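Local coordinates for protein ribulose bisphosphate carboxylase (PDB 6HUN) that probably catalyses the addition of carbon dioxide and water to ribulose 1,5-bisphosphate, giving two molecules of 3-phosphoglycerate, in an archaeal AMP degradation pathway, at residues A[160-164]-A[263-267]; A[169-175]-A[199-205]; A[269-273]-A[296-302]; A[310-314]-A[346-350]; A[324-329]-A[376-381]. One frame throughout, in Å; residues are numbered along the deposited sequence. Where two conformers were deposited one is given.

Interaction 1: residues A[160-164]-A[263-267]; sequences VREIL and NKFIM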
# COMPACT_ATOMS: atom_id res chain seq x y z
N VAL A 160 -27.28 1.99 0.48
CA VAL A 160 -27.19 0.64 1.02
C VAL A 160 -28.46 0.32 1.80
O VAL A 160 -29.00 -0.80 1.72
CB VAL A 160 -25.97 0.51 1.92
CG1 VAL A 160 -25.98 -0.79 2.75
CG2 VAL A 160 -24.61 0.73 1.02
N ARG A 161 -28.93 1.27 2.59
CA ARG A 161 -30.21 1.00 3.29
C ARG A 161 -31.31 0.69 2.29
O ARG A 161 -32.25 -0.09 2.58
CB ARG A 161 -30.59 2.18 4.17
CG ARG A 161 -29.72 2.40 5.39
CD ARG A 161 -30.33 3.45 6.30
NE ARG A 161 -29.67 3.48 7.60
CZ ARG A 161 -29.77 2.55 8.54
NH1 ARG A 161 -30.52 1.47 8.37
NH2 ARG A 161 -29.07 2.69 9.65
N GLU A 162 -31.28 1.35 1.15
CA GLU A 162 -32.38 1.13 0.21
C GLU A 162 -32.23 -0.22 -0.47
O GLU A 162 -33.23 -0.91 -0.69
CB GLU A 162 -32.47 2.24 -0.82
CG GLU A 162 -32.90 3.56 -0.20
CD GLU A 162 -32.42 4.76 -1.03
OE1 GLU A 162 -33.17 5.76 -1.11
OE2 GLU A 162 -31.29 4.69 -1.58
N ILE A 163 -30.99 -0.62 -0.80
CA ILE A 163 -30.72 -1.97 -1.29
C ILE A 163 -31.29 -3.04 -0.34
O ILE A 163 -31.96 -4.00 -0.77
CB ILE A 163 -29.20 -2.17 -1.48
CG1 ILE A 163 -28.70 -1.43 -2.72
CG2 ILE A 163 -28.86 -3.68 -1.50
CD1 ILE A 163 -27.13 -1.29 -2.70
N LEU A 164 -31.04 -2.90 0.94
CA LEU A 164 -31.45 -3.92 1.89
C LEU A 164 -32.90 -3.72 2.39
O LEU A 164 -33.42 -4.61 3.08
CB LEU A 164 -30.48 -3.95 3.07
CG LEU A 164 -29.10 -4.47 2.60
CD1 LEU A 164 -28.06 -4.37 3.67
CD2 LEU A 164 -29.15 -5.92 2.06
N ASN A 263 -26.30 -9.97 -7.18
CA ASN A 263 -25.81 -9.49 -5.89
C ASN A 263 -25.40 -8.02 -6.04
O ASN A 263 -24.99 -7.58 -7.12
CB ASN A 263 -24.62 -10.33 -5.40
CG ASN A 263 -24.21 -10.01 -3.96
OD1 ASN A 263 -25.00 -10.21 -3.05
ND2 ASN A 263 -22.96 -9.53 -3.76
N LYS A 264 -25.51 -7.26 -4.94
CA LYS A 264 -25.39 -5.81 -5.00
C LYS A 264 -24.12 -5.30 -4.33
O LYS A 264 -23.91 -4.08 -4.29
CB LYS A 264 -26.58 -5.13 -4.37
CG LYS A 264 -27.91 -5.46 -5.14
CD LYS A 264 -27.80 -4.85 -6.53
CE LYS A 264 -28.32 -3.40 -6.52
NZ LYS A 264 -28.22 -2.73 -7.86
N PHE A 265 -23.27 -6.20 -3.87
CA PHE A 265 -22.09 -5.81 -3.09
C PHE A 265 -20.84 -6.52 -3.60
O PHE A 265 -20.89 -7.71 -3.97
CB PHE A 265 -22.25 -6.16 -1.62
CG PHE A 265 -23.41 -5.50 -0.96
CD1 PHE A 265 -23.21 -4.33 -0.22
CD2 PHE A 265 -24.69 -6.06 -1.04
CE1 PHE A 265 -24.23 -3.69 0.41
CE2 PHE A 265 -25.77 -5.43 -0.36
CZ PHE A 265 -25.50 -4.23 0.35
N ILE A 266 -19.69 -5.81 -3.54
CA ILE A 266 -18.37 -6.42 -3.68
C ILE A 266 -17.54 -5.93 -2.51
O ILE A 266 -17.79 -4.84 -1.98
CB ILE A 266 -17.68 -6.09 -5.05
CG1 ILE A 266 -17.63 -4.57 -5.24
CG2 ILE A 266 -18.50 -6.81 -6.16
CD1 ILE A 266 -16.79 -4.02 -6.50
N MET A 267 -16.56 -6.73 -2.09
CA MET A 267 -15.57 -6.33 -1.12
C MET A 267 -14.20 -6.31 -1.78
O MET A 267 -13.88 -7.22 -2.56
CB MET A 267 -15.57 -7.30 0.08
CG MET A 267 -14.45 -7.09 1.07
SD MET A 267 -14.88 -8.33 2.36
CE MET A 267 -13.28 -8.87 2.90

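Interaction 2: residues A[169-175]-A[199-205]; sequences RPILATV and IDLVKDD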
# COMPACT_ATOMS: atom_id res chain seq x y z
N ARG A 169 -32.50 0.76 11.72
CA ARG A 169 -31.63 0.01 12.61
C ARG A 169 -30.24 -0.15 12.01
O ARG A 169 -30.05 0.06 10.81
CB ARG A 169 -32.23 -1.35 12.92
CG ARG A 169 -32.33 -2.29 11.75
CD ARG A 169 -32.57 -3.68 12.24
NE ARG A 169 -32.98 -4.60 11.19
CZ ARG A 169 -32.12 -5.26 10.42
NH1 ARG A 169 -30.81 -5.09 10.58
NH2 ARG A 169 -32.58 -6.09 9.50
N PRO A 170 -29.23 -0.51 12.83
CA PRO A 170 -27.94 -0.90 12.26
C PRO A 170 -28.06 -2.15 11.40
O PRO A 170 -28.88 -3.03 11.64
CB PRO A 170 -27.07 -1.19 13.51
CG PRO A 170 -27.77 -0.58 14.66
CD PRO A 170 -29.24 -0.51 14.33
N ILE A 171 -27.19 -2.24 10.41
CA ILE A 171 -27.17 -3.44 9.58
C ILE A 171 -26.19 -4.44 10.20
O ILE A 171 -25.15 -4.06 10.73
CB ILE A 171 -26.79 -3.03 8.14
CG1 ILE A 171 -27.93 -2.18 7.54
CG2 ILE A 171 -26.41 -4.25 7.28
CD1 ILE A 171 -27.58 -1.63 6.17
N LEU A 172 -26.49 -5.73 10.07
CA LEU A 172 -25.68 -6.79 10.66
C LEU A 172 -24.96 -7.62 9.61
O LEU A 172 -25.55 -8.00 8.59
CB LEU A 172 -26.56 -7.71 11.50
CG LEU A 172 -27.36 -6.86 12.53
CD1 LEU A 172 -28.52 -7.67 13.10
CD2 LEU A 172 -26.46 -6.30 13.60
N ALA A 173 -23.70 -7.96 9.89
CA ALA A 173 -22.87 -8.79 9.01
C ALA A 173 -22.16 -9.88 9.81
O ALA A 173 -21.87 -9.69 10.99
CB ALA A 173 -21.84 -7.91 8.28
N THR A 174 -21.91 -11.02 9.17
CA THR A 174 -21.17 -12.13 9.80
C THR A 174 -20.19 -12.74 8.80
O THR A 174 -20.60 -13.08 7.69
CB THR A 174 -22.10 -13.24 10.28
OG1 THR A 174 -22.88 -12.75 11.36
CG2 THR A 174 -21.29 -14.47 10.77
N VAL A 175 -18.95 -12.93 9.23
CA VAL A 175 -17.96 -13.79 8.58
C VAL A 175 -18.03 -15.21 9.15
O VAL A 175 -17.97 -15.40 10.37
CB VAL A 175 -16.55 -13.22 8.74
CG1 VAL A 175 -15.50 -14.09 7.99
CG2 VAL A 175 -16.51 -11.78 8.30
N ILE A 199 -29.40 -12.30 10.05
CA ILE A 199 -28.26 -11.48 9.62
C ILE A 199 -28.53 -11.01 8.19
O ILE A 199 -29.24 -11.67 7.42
CB ILE A 199 -26.94 -12.25 9.77
CG1 ILE A 199 -26.67 -12.56 11.24
CG2 ILE A 199 -25.72 -11.47 9.14
CD1 ILE A 199 -26.98 -11.43 12.17
N ASP A 200 -28.07 -9.79 7.88
CA ASP A 200 -28.40 -9.12 6.62
C ASP A 200 -27.35 -9.41 5.55
O ASP A 200 -27.71 -9.55 4.38
CB ASP A 200 -28.50 -7.61 6.82
CG ASP A 200 -29.40 -7.23 8.00
OD1 ASP A 200 -30.63 -7.58 7.97
OD2 ASP A 200 -28.85 -6.61 8.94
N LEU A 201 -26.10 -9.53 5.95
CA LEU A 201 -24.97 -9.66 5.01
C LEU A 201 -24.08 -10.79 5.47
O LEU A 201 -23.71 -10.86 6.65
CB LEU A 201 -24.16 -8.37 4.91
CG LEU A 201 -24.90 -7.14 4.44
CD1 LEU A 201 -24.04 -5.95 4.79
CD2 LEU A 201 -25.13 -7.17 2.93
N VAL A 202 -23.74 -11.70 4.54
CA VAL A 202 -22.69 -12.67 4.80
C VAL A 202 -21.41 -12.12 4.17
O VAL A 202 -21.46 -11.49 3.11
CB VAL A 202 -23.07 -14.07 4.27
CG1 VAL A 202 -23.58 -13.98 2.88
CG2 VAL A 202 -21.87 -15.04 4.36
N LYS A 203 -20.31 -12.24 4.87
CA LYS A 203 -19.09 -11.53 4.46
C LYS A 203 -17.95 -12.50 4.31
O LYS A 203 -17.65 -13.27 5.24
CB LYS A 203 -18.74 -10.46 5.49
CG LYS A 203 -17.55 -9.53 5.20
CD LYS A 203 -17.44 -8.64 6.47
CE LYS A 203 -16.33 -7.63 6.39
NZ LYS A 203 -15.20 -7.86 7.36
N ASP A 204 -17.24 -12.42 3.19
CA ASP A 204 -16.03 -13.20 3.04
C ASP A 204 -14.97 -12.65 3.98
O ASP A 204 -14.93 -11.45 4.25
CB ASP A 204 -15.49 -13.07 1.61
CG ASP A 204 -16.15 -13.97 0.63
OD1 ASP A 204 -16.99 -14.89 1.00
OD2 ASP A 204 -15.84 -13.74 -0.57
N ASP A 205 -14.05 -13.50 4.39
CA ASP A 205 -12.95 -12.88 5.12
C ASP A 205 -11.94 -12.28 4.15
O ASP A 205 -11.99 -12.51 2.93
CB ASP A 205 -12.31 -13.88 6.07
CG ASP A 205 -11.81 -13.23 7.37
OD1 ASP A 205 -12.55 -12.41 7.97
OD2 ASP A 205 -10.68 -13.51 7.78

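Interaction 3: residues A[269-273]-A[296-302]; sequences DFLTA and RAFHAAF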
# COMPACT_ATOMS: atom_id res chain seq x y z
N ASP A 269 -9.95 -5.52 -0.70
CA ASP A 269 -8.90 -5.18 0.27
C ASP A 269 -8.15 -4.04 -0.36
O ASP A 269 -7.26 -4.23 -1.17
CB ASP A 269 -8.00 -6.38 0.52
CG ASP A 269 -8.73 -7.62 1.03
OD1 ASP A 269 -9.95 -7.65 1.34
OD2 ASP A 269 -8.03 -8.64 1.18
N PHE A 270 -8.52 -2.79 -0.02
CA PHE A 270 -8.03 -1.72 -0.89
C PHE A 270 -6.57 -1.36 -0.64
O PHE A 270 -6.01 -0.61 -1.43
CB PHE A 270 -8.94 -0.48 -0.75
CG PHE A 270 -9.02 0.10 0.66
CD1 PHE A 270 -8.16 1.13 1.06
CD2 PHE A 270 -10.01 -0.33 1.55
CE1 PHE A 270 -8.27 1.68 2.33
CE2 PHE A 270 -10.13 0.18 2.86
CZ PHE A 270 -9.29 1.20 3.23
N LEU A 271 -5.98 -1.79 0.48
CA LEU A 271 -4.55 -1.51 0.68
C LEU A 271 -3.68 -2.61 0.13
O LEU A 271 -2.56 -2.32 -0.34
CB LEU A 271 -4.23 -1.28 2.19
CG LEU A 271 -4.98 -0.00 2.65
CD1 LEU A 271 -4.80 0.01 4.19
CD2 LEU A 271 -4.52 1.27 1.96
N THR A 272 -4.17 -3.86 0.07
CA THR A 272 -3.34 -4.92 -0.51
C THR A 272 -3.53 -5.06 -2.02
O THR A 272 -2.53 -5.37 -2.72
CB THR A 272 -3.65 -6.27 0.18
OG1 THR A 272 -4.99 -6.70 -0.11
CG2 THR A 272 -3.46 -6.18 1.71
N ALA A 273 -4.73 -4.82 -2.55
CA ALA A 273 -4.87 -4.67 -4.01
C ALA A 273 -4.36 -3.30 -4.46
O ALA A 273 -3.70 -3.17 -5.50
CB ALA A 273 -6.35 -4.88 -4.41
N ARG A 296 -9.69 -2.95 5.24
CA ARG A 296 -8.43 -2.20 5.38
C ARG A 296 -7.22 -3.05 5.75
O ARG A 296 -6.24 -2.50 6.24
CB ARG A 296 -8.62 -1.10 6.43
CG ARG A 296 -9.18 -1.71 7.75
CD ARG A 296 -9.27 -0.63 8.92
NE ARG A 296 -9.50 -1.27 10.21
CZ ARG A 296 -9.28 -0.71 11.39
NH1 ARG A 296 -8.85 0.55 11.47
NH2 ARG A 296 -9.47 -1.42 12.50
N ALA A 297 -7.23 -4.37 5.49
CA ALA A 297 -6.06 -5.19 5.82
C ALA A 297 -4.78 -4.56 5.28
O ALA A 297 -4.79 -4.06 4.15
CB ALA A 297 -6.26 -6.60 5.23
N PHE A 298 -3.74 -4.53 6.13
CA PHE A 298 -2.38 -4.03 5.97
C PHE A 298 -2.24 -2.67 6.64
O PHE A 298 -1.13 -2.23 6.97
CB PHE A 298 -1.93 -3.90 4.49
CG PHE A 298 -0.50 -3.42 4.36
CD1 PHE A 298 0.54 -4.19 4.88
CD2 PHE A 298 -0.23 -2.15 3.77
CE1 PHE A 298 1.90 -3.77 4.72
CE2 PHE A 298 1.17 -1.74 3.56
CZ PHE A 298 2.18 -2.54 4.07
N HIS A 299 -3.38 -1.99 6.94
CA HIS A 299 -3.27 -0.62 7.47
C HIS A 299 -2.43 -0.57 8.74
O HIS A 299 -1.70 0.41 8.96
CB HIS A 299 -4.67 -0.01 7.82
CG HIS A 299 -5.25 -0.56 9.10
ND1 HIS A 299 -5.12 0.10 10.31
CD2 HIS A 299 -5.88 -1.74 9.39
CE1 HIS A 299 -5.65 -0.63 11.27
NE2 HIS A 299 -6.08 -1.77 10.75
N ALA A 300 -2.43 -1.63 9.57
CA ALA A 300 -1.77 -1.47 10.85
C ALA A 300 -0.24 -1.58 10.75
O ALA A 300 0.46 -1.35 11.76
CB ALA A 300 -2.25 -2.49 11.90
N ALA A 301 0.28 -1.88 9.54
CA ALA A 301 1.72 -1.78 9.35
C ALA A 301 2.19 -0.34 9.42
O ALA A 301 3.38 -0.08 9.65
CB ALA A 301 2.10 -2.38 7.96
N PHE A 302 1.28 0.59 9.15
CA PHE A 302 1.71 1.98 9.18
C PHE A 302 0.77 2.94 9.91
O PHE A 302 1.10 4.11 9.98
CB PHE A 302 1.92 2.49 7.73
CG PHE A 302 0.70 2.40 6.83
CD1 PHE A 302 -0.26 3.48 6.79
CD2 PHE A 302 0.49 1.30 6.04
CE1 PHE A 302 -1.42 3.40 5.89
CE2 PHE A 302 -0.64 1.20 5.18
CZ PHE A 302 -1.59 2.23 5.10
O HOH W 1 -6.75 -3.92 2.30

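Interaction 4: residues A[310-314]-A[346-350]; sequences VSMFL and EHTRI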
# COMPACT_ATOMS: atom_id res chain seq x y z
N VAL A 310 0.80 6.91 8.75
CA VAL A 310 -0.41 7.65 8.30
C VAL A 310 -1.50 7.38 9.34
O VAL A 310 -1.68 6.24 9.76
CB VAL A 310 -0.90 7.14 6.94
CG1 VAL A 310 -2.10 8.07 6.46
CG2 VAL A 310 0.27 7.17 5.86
N SER A 311 -2.24 8.41 9.74
CA SER A 311 -3.32 8.14 10.69
C SER A 311 -4.42 7.35 10.00
O SER A 311 -4.66 7.46 8.79
CB SER A 311 -3.91 9.47 11.24
OG SER A 311 -4.54 10.10 10.12
N MET A 312 -5.09 6.48 10.79
CA MET A 312 -6.21 5.76 10.21
C MET A 312 -7.30 6.75 9.79
O MET A 312 -8.07 6.49 8.86
CB MET A 312 -6.79 4.75 11.24
CG MET A 312 -8.06 4.00 10.69
SD MET A 312 -7.56 2.86 9.31
CE MET A 312 -9.01 3.06 8.24
N PHE A 313 -7.40 7.87 10.51
CA PHE A 313 -8.32 8.94 10.12
C PHE A 313 -8.15 9.30 8.64
O PHE A 313 -9.12 9.38 7.89
CB PHE A 313 -8.08 10.13 11.05
CG PHE A 313 -9.04 11.31 10.83
CD1 PHE A 313 -8.78 12.25 9.83
CD2 PHE A 313 -10.17 11.50 11.67
CE1 PHE A 313 -9.64 13.41 9.65
CE2 PHE A 313 -11.00 12.59 11.48
CZ PHE A 313 -10.76 13.54 10.48
N LEU A 314 -6.92 9.54 8.21
CA LEU A 314 -6.71 9.96 6.83
C LEU A 314 -6.94 8.80 5.86
O LEU A 314 -7.46 8.97 4.75
CB LEU A 314 -5.31 10.59 6.72
CG LEU A 314 -4.82 10.99 5.31
CD1 LEU A 314 -5.77 12.03 4.73
CD2 LEU A 314 -3.39 11.54 5.25
N GLU A 346 -13.90 10.11 16.17
CA GLU A 346 -13.51 11.01 15.08
C GLU A 346 -13.52 10.30 13.73
O GLU A 346 -13.93 10.89 12.72
CB GLU A 346 -12.13 11.64 15.39
CG GLU A 346 -12.24 12.61 16.59
CD GLU A 346 -13.38 13.68 16.46
OE1 GLU A 346 -13.23 14.58 15.61
OE2 GLU A 346 -14.44 13.66 17.18
N HIS A 347 -13.08 9.03 13.68
CA HIS A 347 -13.17 8.22 12.46
C HIS A 347 -14.61 8.12 11.95
O HIS A 347 -14.85 8.19 10.74
CB HIS A 347 -12.72 6.80 12.66
CG HIS A 347 -11.28 6.64 13.00
ND1 HIS A 347 -10.75 5.42 13.39
CD2 HIS A 347 -10.26 7.53 13.02
CE1 HIS A 347 -9.46 5.58 13.64
NE2 HIS A 347 -9.13 6.85 13.42
N THR A 348 -15.54 7.81 12.84
CA THR A 348 -16.94 7.73 12.38
C THR A 348 -17.42 9.09 11.90
O THR A 348 -18.11 9.18 10.87
CB THR A 348 -17.89 7.23 13.50
OG1 THR A 348 -18.09 8.27 14.46
CG2 THR A 348 -17.35 5.96 14.17
N ARG A 349 -17.01 10.17 12.58
CA ARG A 349 -17.47 11.47 12.12
C ARG A 349 -16.92 11.80 10.75
O ARG A 349 -17.65 12.31 9.90
CB ARG A 349 -17.09 12.60 13.10
CG ARG A 349 -17.83 12.62 14.41
CD ARG A 349 -17.28 13.77 15.29
NE ARG A 349 -17.59 15.06 14.68
CZ ARG A 349 -16.80 16.13 14.63
NH1 ARG A 349 -17.23 17.23 14.02
NH2 ARG A 349 -15.59 16.12 15.20
N ILE A 350 -15.64 11.51 10.50
CA ILE A 350 -15.09 11.93 9.21
C ILE A 350 -15.68 11.11 8.04
O ILE A 350 -15.77 11.62 6.92
CB ILE A 350 -13.55 11.88 9.21
CG1 ILE A 350 -12.99 12.66 7.97
CG2 ILE A 350 -12.98 10.40 9.20
CD1 ILE A 350 -13.35 14.18 8.00
O HOH W 2 -6.57 8.08 13.44

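Interaction 5: residues A[324-329]-A[376-381]; sequences VDHVHV and VFPVAS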
# COMPACT_ATOMS: atom_id res chain seq x y z
N VAL A 324 -15.38 3.81 -1.31
CA VAL A 324 -16.03 2.72 -0.55
C VAL A 324 -17.38 3.20 -0.04
O VAL A 324 -17.61 4.40 0.19
CB VAL A 324 -15.13 2.22 0.60
CG1 VAL A 324 -13.68 1.88 0.05
CG2 VAL A 324 -15.06 3.22 1.68
N ASP A 325 -18.31 2.25 0.10
CA ASP A 325 -19.57 2.55 0.78
C ASP A 325 -19.55 2.14 2.24
O ASP A 325 -20.41 2.61 3.02
CB ASP A 325 -20.72 1.82 0.12
CG ASP A 325 -20.92 2.27 -1.32
OD1 ASP A 325 -21.42 3.38 -1.50
OD2 ASP A 325 -20.46 1.54 -2.22
N HIS A 326 -18.62 1.27 2.63
CA HIS A 326 -18.49 0.84 4.02
C HIS A 326 -17.00 0.78 4.37
O HIS A 326 -16.19 0.39 3.54
CB HIS A 326 -18.99 -0.58 4.34
CG HIS A 326 -20.23 -1.04 3.64
ND1 HIS A 326 -20.47 -2.38 3.44
CD2 HIS A 326 -21.33 -0.38 3.20
CE1 HIS A 326 -21.67 -2.54 2.89
NE2 HIS A 326 -22.21 -1.34 2.73
N VAL A 327 -16.65 1.10 5.61
CA VAL A 327 -15.21 0.98 5.96
C VAL A 327 -15.09 0.78 7.47
O VAL A 327 -15.87 1.32 8.26
CB VAL A 327 -14.38 2.20 5.48
CG1 VAL A 327 -14.58 3.39 6.38
CG2 VAL A 327 -12.82 1.84 5.52
N HIS A 328 -14.12 -0.02 7.88
CA HIS A 328 -13.98 -0.32 9.30
C HIS A 328 -13.24 0.85 9.96
O HIS A 328 -12.21 1.30 9.45
CB HIS A 328 -13.20 -1.63 9.45
CG HIS A 328 -13.31 -2.26 10.79
ND1 HIS A 328 -12.83 -1.67 11.94
CD2 HIS A 328 -13.83 -3.45 11.17
CE1 HIS A 328 -13.07 -2.46 12.98
NE2 HIS A 328 -13.66 -3.55 12.53
N VAL A 329 -13.76 1.32 11.08
CA VAL A 329 -13.22 2.47 11.80
C VAL A 329 -12.46 2.07 13.05
O VAL A 329 -12.05 2.96 13.83
CB VAL A 329 -14.34 3.46 12.18
CG1 VAL A 329 -14.89 4.11 10.95
CG2 VAL A 329 -15.46 2.78 12.94
N VAL A 376 -20.35 7.39 4.33
CA VAL A 376 -19.90 6.00 4.33
C VAL A 376 -20.47 5.32 5.58
O VAL A 376 -20.47 5.93 6.64
CB VAL A 376 -18.34 5.98 4.37
CG1 VAL A 376 -17.86 4.58 4.65
CG2 VAL A 376 -17.85 6.51 2.97
N PHE A 377 -20.82 4.02 5.50
CA PHE A 377 -21.18 3.22 6.70
C PHE A 377 -19.93 2.84 7.49
O PHE A 377 -19.11 2.06 6.99
CB PHE A 377 -21.88 1.92 6.30
CG PHE A 377 -23.38 1.92 6.47
CD1 PHE A 377 -23.98 2.19 7.73
CD2 PHE A 377 -24.19 1.63 5.39
CE1 PHE A 377 -25.38 2.17 7.90
CE2 PHE A 377 -25.56 1.64 5.53
CZ PHE A 377 -26.17 1.92 6.75
N PRO A 378 -19.77 3.29 8.72
CA PRO A 378 -18.70 2.75 9.56
C PRO A 378 -19.07 1.33 9.92
O PRO A 378 -20.25 1.01 10.15
CB PRO A 378 -18.72 3.65 10.82
CG PRO A 378 -19.60 4.78 10.50
CD PRO A 378 -20.54 4.36 9.38
N VAL A 379 -18.05 0.49 10.01
CA VAL A 379 -18.22 -0.90 10.40
C VAL A 379 -17.61 -1.08 11.79
O VAL A 379 -16.46 -0.69 12.02
CB VAL A 379 -17.58 -1.82 9.37
CG1 VAL A 379 -17.60 -3.27 9.87
CG2 VAL A 379 -18.27 -1.59 8.00
N ALA A 380 -18.40 -1.63 12.70
CA ALA A 380 -17.92 -1.93 14.05
C ALA A 380 -17.72 -3.43 14.20
O ALA A 380 -18.50 -4.24 13.68
CB ALA A 380 -18.91 -1.42 15.09
N SER A 381 -16.68 -3.82 14.91
CA SER A 381 -16.39 -5.23 15.05
C SER A 381 -15.45 -5.39 16.23
O SER A 381 -14.85 -4.42 16.69
CB SER A 381 -15.73 -5.80 13.79
OG SER A 381 -14.33 -5.64 13.92

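Interaction 1: residues A[160-164]-A[263-267]
Phe265 drives its ring into the side of helix 156-164 that carries Val160, Ile163 and Leu164. From CB, with CG beside the backbone N and opposite the carbonyl carbon (chi1 -60°), the ring extends to the helix, where CE1, CE2 and CZ do the touching. CE1 meets Val160 CG1 at 4.1 Å, the methyl lying at the ring edge near its plane. On the other flank CE2 approaches Ile163 CG2 to 3.7 Å, and at the tip CZ is 4.2 Å from Leu164 CD1. The helix closes the N-terminal end of a TIM barrel, and Phe265, the first residue of strand 265-269, points into the barrel, where Leu201 and Ala291 also touch the ring. An alanine in place of Phe265 would probably open a gap beneath the helix and strip the three aliphatic side chains of their shared partner. Ile163 CG2 also rests on Lys264 CB at 3.9 Å, while the bent lysine chain takes NZ to a salt bridge with Asp289.

Interaction 2: residues A[169-175]-A[199-205]
The carboxylate of Asp200 lies at the edge of the Arg169 guanidinium, in its plane, the two planes 19° apart, in an end-on salt bridge. NH1 of Arg169 bonds OD2 of Asp200 at 3.0 Å and its NH2 bonds OD1 at 2.9 Å. Both oxygens are met on their syn side, somewhat out of the carboxylate plane. The anti lone pair of Asp200 OD2 takes the backbone N of Leu172 at 2.8 Å, so that two donors grip one oxygen and the carboxylate is fixed in rotation. Leu172 O in turn accepts from Asp200 N and, at 3.1 Å, from Leu201 N. Farther on, Thr174 N bonds Leu201 O and Lys203 N bonds Thr174 O. These are the first two parallel strands of the TIM barrel, the axes of their short segments 33° apart, joined through helix 184-196 as a beta-alpha-beta crossover. Ala173 and Leu201 face the barrel interior, where Ile171 CG2 packs on Leu201 CD1 at 3.8 Å. On the side of Thr174 and Val202, Ile199 covers Thr174 OG1, a buried hydroxyl without a polar partner. Val175 CG2 lies against CD of Lys203, whose NZ bonds Gln403 and whose side chain is about 3 Å from a bound calcium ion. Lys203, through a carbamate absent here, and Asp205, whose OD2 is salt-bridged to Lys179, are predicted magnesium ligands.

Interaction 3: residues A[269-273]-A[296-302]
Leu271 fills the tight part of the contact, wedged against the turn 296-299. Its CB lies 3.4 Å from Ala297 O. CG lies beside the backbone N (chi1 -65°), which sends CD1 to the turn, 3.5 Å from Arg296 O and 3.6 Å from CB of His299. Phe302 CZ closes in on the same methyl at 4.0 Å. Beside it, Thr272 CG2 touches Ala297 O at 3.5 Å and also packs on Phe298 CB. The turn is of type II, with the positive phi of Phe298 at its third position. Both segments follow barrel strands at the C-terminal mouth of the TIM barrel, the active-site end in this family. The looser part is held by water: water 1 accepts from Leu271 N at 2.9 Å and donates to Ala297 O at 2.7 Å, bridging backbones that make no direct hydrogen bond. There, too, the Phe270 ring lies alongside the base of Arg296, CE2 being 3.9 Å from CA. The extended chain of Arg296, predicted to bind substrate, carries the guanidinium away toward His328. Phe298 and Phe302 stack edge-to-face on Phe302 and Phe298 of the second subunit, placing the turn at the dimer interface.

Interaction 4: residues A[310-314]-A[346-350]
Phe313 and Ile350 form the apolar core of the contact. Ile350 CG2 stands over one face of the ring in a CH-pi contact, 4.0 Å from the centroid and 20° off the ring normal, while CG1 reaches Phe313 CZ at 3.5 Å. CG opposite the backbone N (chi1 -176°) carries the ring toward helix 339-352. A smaller residue such as alanine in place of Phe313 would probably take away the ring face under Ile350 CG2 and open a gap between the helices. Met312 adds a contact of CG with His347 CE1 at 3.6 Å. The polar link runs through water 2, in the plane of the His347 ring: it accepts from Phe313 N at 3.1 Å and lies 2.8 Å from His347 NE2. At the start of helix 312-322, the N-cap Ser311 accepts through OG from Leu314 N. His347 ND1 bonds Val329 O just past strand 326-328, so the imidazole ties helix 339-352 to both the barrel and the start of helix 312-322, whose Leu314 leans on strand 132-141 of the N-terminal domain.

Interaction 5: residues A[324-329]-A[376-381]
Strands 326-328 and 377-380 run parallel, their short axes 38° apart, and alternate bonds zip them together: Phe377 N to Asp325 O at 2.9 Å, Val327 N to Phe377 O at 3.0 Å and Val379 N to Val327 O at 2.9 Å. His328 and Ser381 are hydrogen-bonded, NE2 to OG at 2.6 Å and nearly straight at 175°. The hydroxyl sits in the imidazole plane at the ring edge, while Val379 O lies over the centre of one face. CG anti to the backbone nitrogen (chi1 -163°) brings the ring to Ser381, and the amide of Gly330 bonds ND1, so the ring is held at both nitrogens. These are the sixth and seventh strands of the TIM barrel; His328 and Ser381, at their C-terminal ends, are predicted substrate-binding residues, and the His328 side chain is about 4 Å from a bound calcium ion. Deeper in the barrel, His326 and Phe377 lie side by side, CD2 of the histidine 3.9 Å from CB of Phe377, and His326 ND1 bonds His293. On the outer side, Val327 CG1 meets Val376 CG1 at 3.9 Å, and Val329 CG1 packs on Pro378 CB at 3.9 Å, beneath helix 339-352.

Overall arrangement
All five contacts belong to the TIM-barrel catalytic domain. Interactions 1, 2 and 5 share its eight-stranded parallel sheet and touch one another, their centres 11 to 13 Å apart: Val160 and Phe265 of interaction 1 pack on His326 of interaction 5, and Phe265 also on Leu201 of interaction 2. Interactions 3 and 4 lie far from interaction 1 (23 and 24 Å) but 14 and 11 Å from interaction 5. Along the chain, 169-205 falls between the halves of interaction 1; interaction 3 follows, then 4 and 5 with alternating segments. At the active-site mouth, Arg296 of interaction 3 meets His328 and Met312, so barrel strands and flanking helices meet there, and the turn carrying Arg296 also borders the second subunit.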